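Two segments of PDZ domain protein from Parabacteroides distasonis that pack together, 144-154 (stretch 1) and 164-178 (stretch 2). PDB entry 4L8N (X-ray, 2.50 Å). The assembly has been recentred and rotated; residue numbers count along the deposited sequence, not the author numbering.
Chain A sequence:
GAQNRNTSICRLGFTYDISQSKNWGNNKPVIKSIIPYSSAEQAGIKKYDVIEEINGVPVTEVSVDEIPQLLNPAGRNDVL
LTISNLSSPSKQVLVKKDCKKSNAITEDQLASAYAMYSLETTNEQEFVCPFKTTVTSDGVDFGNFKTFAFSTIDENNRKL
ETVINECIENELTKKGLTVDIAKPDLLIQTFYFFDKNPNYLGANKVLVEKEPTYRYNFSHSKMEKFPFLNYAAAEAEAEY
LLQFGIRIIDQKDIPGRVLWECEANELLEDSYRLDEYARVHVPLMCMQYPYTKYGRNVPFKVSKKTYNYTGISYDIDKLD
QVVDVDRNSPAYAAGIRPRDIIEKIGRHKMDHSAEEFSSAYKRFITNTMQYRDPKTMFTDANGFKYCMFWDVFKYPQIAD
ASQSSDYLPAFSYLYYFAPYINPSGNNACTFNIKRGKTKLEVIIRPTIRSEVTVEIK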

# COMPACT_ATOMS: atom_id res chain seq x y z
N ASN A 144 -17.05 20.74 -13.01
CA ASN A 144 -18.06 21.54 -12.32
C ASN A 144 -17.44 22.41 -11.22
O ASN A 144 -18.10 23.31 -10.72
CB ASN A 144 -19.15 20.66 -11.70
CG ASN A 144 -19.98 19.81 -12.65
OD1 ASN A 144 -20.53 18.79 -12.25
ND2 ASN A 144 -20.12 20.21 -13.91
N PHE A 145 -16.19 22.12 -10.83
CA PHE A 145 -15.49 22.80 -9.75
C PHE A 145 -14.37 23.65 -10.33
O PHE A 145 -13.41 23.13 -10.88
CB PHE A 145 -14.98 21.73 -8.75
CG PHE A 145 -16.07 20.76 -8.35
CD1 PHE A 145 -16.98 21.08 -7.35
CD2 PHE A 145 -16.22 19.54 -9.01
CE1 PHE A 145 -18.01 20.20 -7.00
CE2 PHE A 145 -17.27 18.67 -8.68
CZ PHE A 145 -18.15 19.00 -7.67
N LYS A 146 -14.52 24.97 -10.24
CA LYS A 146 -13.58 25.90 -10.87
C LYS A 146 -12.67 26.67 -9.88
O LYS A 146 -11.63 27.20 -10.31
CB LYS A 146 -14.37 26.90 -11.74
CG LYS A 146 -15.24 26.26 -12.86
CD LYS A 146 -14.42 25.71 -14.07
CE LYS A 146 -15.28 25.41 -15.28
NZ LYS A 146 -14.49 24.90 -16.44
N THR A 147 -13.04 26.74 -8.60
CA THR A 147 -12.30 27.53 -7.60
C THR A 147 -11.94 26.71 -6.36
O THR A 147 -12.64 25.76 -5.98
CB THR A 147 -13.08 28.83 -7.19
OG1 THR A 147 -14.22 28.51 -6.39
CG2 THR A 147 -13.50 29.68 -8.37
N PHE A 148 -10.85 27.14 -5.71
CA PHE A 148 -10.37 26.46 -4.52
C PHE A 148 -9.83 27.44 -3.49
O PHE A 148 -9.60 28.61 -3.76
CB PHE A 148 -9.29 25.43 -4.90
CG PHE A 148 -7.99 26.02 -5.40
CD1 PHE A 148 -7.88 26.49 -6.71
CD2 PHE A 148 -6.87 26.05 -4.59
CE1 PHE A 148 -6.70 27.06 -7.16
CE2 PHE A 148 -5.68 26.61 -5.05
CZ PHE A 148 -5.60 27.09 -6.34
N ALA A 149 -9.63 26.92 -2.28
CA ALA A 149 -9.03 27.58 -1.14
C ALA A 149 -8.45 26.50 -0.25
O ALA A 149 -8.85 25.34 -0.37
CB ALA A 149 -10.06 28.43 -0.40
N PHE A 150 -7.48 26.86 0.58
CA PHE A 150 -6.87 25.88 1.46
C PHE A 150 -7.57 25.87 2.79
O PHE A 150 -8.10 26.90 3.21
CB PHE A 150 -5.37 26.16 1.63
CG PHE A 150 -4.66 25.97 0.32
CD1 PHE A 150 -4.29 24.70 -0.11
CD2 PHE A 150 -4.45 27.04 -0.54
CE1 PHE A 150 -3.67 24.51 -1.35
CE2 PHE A 150 -3.86 26.85 -1.79
CZ PHE A 150 -3.46 25.58 -2.18
N SER A 151 -7.61 24.71 3.45
CA SER A 151 -8.22 24.61 4.77
C SER A 151 -7.25 25.25 5.80
O SER A 151 -6.05 25.41 5.51
CB SER A 151 -8.60 23.17 5.11
OG SER A 151 -7.52 22.28 5.31
N THR A 152 -7.81 25.72 6.94
CA THR A 152 -7.12 26.39 8.06
C THR A 152 -5.75 25.74 8.38
O THR A 152 -5.64 24.52 8.52
CB THR A 152 -8.02 26.37 9.32
OG1 THR A 152 -9.38 26.61 8.94
CG2 THR A 152 -7.57 27.36 10.39
N ILE A 153 -4.73 26.59 8.48
CA ILE A 153 -3.37 26.13 8.73
C ILE A 153 -3.18 25.79 10.23
O ILE A 153 -3.59 26.56 11.10
CB ILE A 153 -2.36 27.20 8.18
CG1 ILE A 153 -2.12 26.95 6.66
CG2 ILE A 153 -1.02 27.22 8.96
CD1 ILE A 153 -1.52 28.11 5.86
N ASP A 154 -2.56 24.61 10.51
CA ASP A 154 -2.19 24.20 11.87
C ASP A 154 -0.95 25.01 12.22
O ASP A 154 0.11 24.80 11.61
CB ASP A 154 -1.94 22.67 11.99
CG ASP A 154 -1.12 22.23 13.21
OD1 ASP A 154 -1.41 22.71 14.33
OD2 ASP A 154 -0.19 21.42 13.03
N ILE A 164 3.81 23.37 1.28
CA ILE A 164 2.89 22.39 0.69
C ILE A 164 1.80 23.11 -0.14
O ILE A 164 1.69 22.87 -1.33
CB ILE A 164 2.27 21.46 1.78
CG1 ILE A 164 3.35 20.63 2.52
CG2 ILE A 164 1.20 20.54 1.17
CD1 ILE A 164 2.82 19.84 3.78
N ASN A 165 1.04 24.01 0.49
CA ASN A 165 -0.06 24.74 -0.15
C ASN A 165 0.41 25.62 -1.34
O ASN A 165 -0.32 25.75 -2.31
CB ASN A 165 -0.81 25.57 0.88
CG ASN A 165 -1.57 24.77 1.92
OD1 ASN A 165 -1.79 23.56 1.79
ND2 ASN A 165 -2.07 25.45 2.93
N GLU A 166 1.62 26.18 -1.27
CA GLU A 166 2.19 26.96 -2.37
C GLU A 166 2.45 26.06 -3.58
O GLU A 166 2.23 26.50 -4.71
CB GLU A 166 3.48 27.66 -1.93
CG GLU A 166 3.27 29.06 -1.39
CD GLU A 166 4.50 29.76 -0.83
OE1 GLU A 166 5.61 29.58 -1.40
OE2 GLU A 166 4.35 30.49 0.17
N CYS A 167 2.90 24.79 -3.35
CA CYS A 167 3.15 23.80 -4.40
C CYS A 167 1.83 23.40 -5.06
O CYS A 167 1.75 23.36 -6.30
CB CYS A 167 3.87 22.57 -3.85
SG CYS A 167 5.55 22.89 -3.24
N ILE A 168 0.80 23.08 -4.24
CA ILE A 168 -0.52 22.69 -4.73
C ILE A 168 -1.15 23.86 -5.47
O ILE A 168 -1.70 23.65 -6.56
CB ILE A 168 -1.45 22.15 -3.62
CG1 ILE A 168 -0.77 21.02 -2.83
CG2 ILE A 168 -2.81 21.67 -4.21
CD1 ILE A 168 -1.32 20.85 -1.48
N GLU A 169 -1.00 25.09 -4.94
CA GLU A 169 -1.55 26.29 -5.58
C GLU A 169 -0.98 26.47 -6.99
O GLU A 169 -1.76 26.72 -7.90
CB GLU A 169 -1.33 27.55 -4.75
CG GLU A 169 -2.23 28.70 -5.15
CD GLU A 169 -2.00 30.01 -4.42
OE1 GLU A 169 -1.77 29.96 -3.19
OE2 GLU A 169 -2.08 31.07 -5.07
N ASN A 170 0.34 26.32 -7.17
CA ASN A 170 0.97 26.43 -8.49
C ASN A 170 0.45 25.35 -9.44
O ASN A 170 0.14 25.68 -10.58
CB ASN A 170 2.52 26.37 -8.43
CG ASN A 170 3.19 27.54 -7.71
OD1 ASN A 170 2.62 28.64 -7.55
ND2 ASN A 170 4.43 27.33 -7.27
N GLU A 171 0.31 24.10 -8.96
CA GLU A 171 -0.17 23.00 -9.80
C GLU A 171 -1.58 23.21 -10.31
O GLU A 171 -1.83 22.98 -11.49
CB GLU A 171 -0.11 21.66 -9.05
CG GLU A 171 1.27 21.04 -8.98
CD GLU A 171 2.15 21.18 -10.21
OE1 GLU A 171 1.82 20.59 -11.26
OE2 GLU A 171 3.19 21.88 -10.11
N LEU A 172 -2.49 23.64 -9.42
CA LEU A 172 -3.92 23.83 -9.71
C LEU A 172 -4.18 25.10 -10.51
O LEU A 172 -5.08 25.10 -11.36
CB LEU A 172 -4.74 23.84 -8.40
CG LEU A 172 -4.73 22.55 -7.54
CD1 LEU A 172 -5.75 22.66 -6.40
CD2 LEU A 172 -5.01 21.32 -8.36
N THR A 173 -3.41 26.19 -10.26
CA THR A 173 -3.59 27.40 -11.07
C THR A 173 -3.07 27.12 -12.50
O THR A 173 -3.65 27.65 -13.43
CB THR A 173 -2.99 28.66 -10.44
OG1 THR A 173 -1.61 28.46 -10.13
CG2 THR A 173 -3.76 29.11 -9.20
N LYS A 174 -2.05 26.23 -12.67
CA LYS A 174 -1.55 25.85 -14.01
C LYS A 174 -2.60 25.05 -14.79
O LYS A 174 -2.64 25.12 -16.02
CB LYS A 174 -0.24 25.06 -13.93
CG LYS A 174 0.99 25.89 -13.57
CD LYS A 174 2.28 25.07 -13.67
CE LYS A 174 2.63 24.28 -12.43
NZ LYS A 174 3.51 23.12 -12.75
N LYS A 175 -3.46 24.32 -14.07
CA LYS A 175 -4.52 23.49 -14.63
C LYS A 175 -5.72 24.34 -15.13
O LYS A 175 -6.50 23.88 -15.96
CB LYS A 175 -4.97 22.46 -13.58
CG LYS A 175 -3.96 21.33 -13.44
CD LYS A 175 -4.14 20.43 -12.21
CE LYS A 175 -3.03 19.41 -12.15
NZ LYS A 175 -3.03 18.49 -13.33
N GLY A 176 -5.81 25.57 -14.63
CA GLY A 176 -6.88 26.52 -14.96
C GLY A 176 -7.86 26.79 -13.83
O GLY A 176 -8.88 27.44 -14.03
N LEU A 177 -7.58 26.26 -12.63
CA LEU A 177 -8.39 26.50 -11.44
C LEU A 177 -7.96 27.84 -10.83
O LEU A 177 -6.87 28.34 -11.10
CB LEU A 177 -8.30 25.35 -10.41
CG LEU A 177 -8.78 23.94 -10.87
CD1 LEU A 177 -8.73 22.96 -9.72
CD2 LEU A 177 -10.20 23.97 -11.44
N THR A 178 -8.86 28.45 -10.06
CA THR A 178 -8.53 29.75 -9.51
C THR A 178 -8.86 29.81 -8.00
O THR A 178 -9.78 29.12 -7.52
CB THR A 178 -9.19 30.84 -10.35
OG1 THR A 178 -8.94 32.10 -9.73
CG2 THR A 178 -10.69 30.62 -10.58
O HOH W 1 -11.75 28.31 -13.49
O HOH W 2 -3.84 24.22 4.62

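The helix of residues 164-175 runs almost exactly antiparallel (174°) to the strand of residues 147-150, yet the chain that leaves it pairs with that same strand in parallel register, because it reverses direction at Gly 176. Gly 176 has positive phi (110°) and closes a Schellman motif, in which Leu 177 N bonds back to Leu 172 O at 3.0 Å and Gly 176 N to Thr 173 O at 3.2 Å; a CB here would be jammed against the carbonyl O of Lys 175. The turn delivers Thr 178 to the strand edge. Thr 178 N donates to Lys 146 O (3.0 Å), and Phe 148 N donates to Thr 178 O (2.9 Å), so the two bonds flank Thr 147, the bridge partner of Thr 178. Both threonines point to the same face of the sheet, their CG2 atoms 3.7 Å apart. Thr 178 O also receives a CA-H...O contact from Thr 147 CA at 3.0 Å.

Phe 148 and Phe 150, alternate residues of the strand, point toward the helix, while Ala 149 between them points away. Leu 172 covers one face of the Phe 148 ring, its CD1 4.1 Å from the centroid and 12° off the normal; at the ring edge, Phe 148 CZ lies 3.9 Å from Glu 169 CG and 4.0 Å from Thr 173 CG2. About two turns earlier in the helix, Asn 165 CB sits 3.7 Å above the Phe 150 ring centroid; at the ring edge, Phe 150 CE1 is 4.0 Å from Ile 168 CB and Phe 150 CZ is 3.7 Å from Glu 169 N. Asn 165 O, on the same side of the ring as Asn 165 CB, comes within 3.1 Å of Phe 150 CZ and is already bonded to Glu 169 N (2.8 Å).

Water 2 links the stretches, accepting from Asn 165 ND2 and donating to Ser 151 O, both at 2.7 Å.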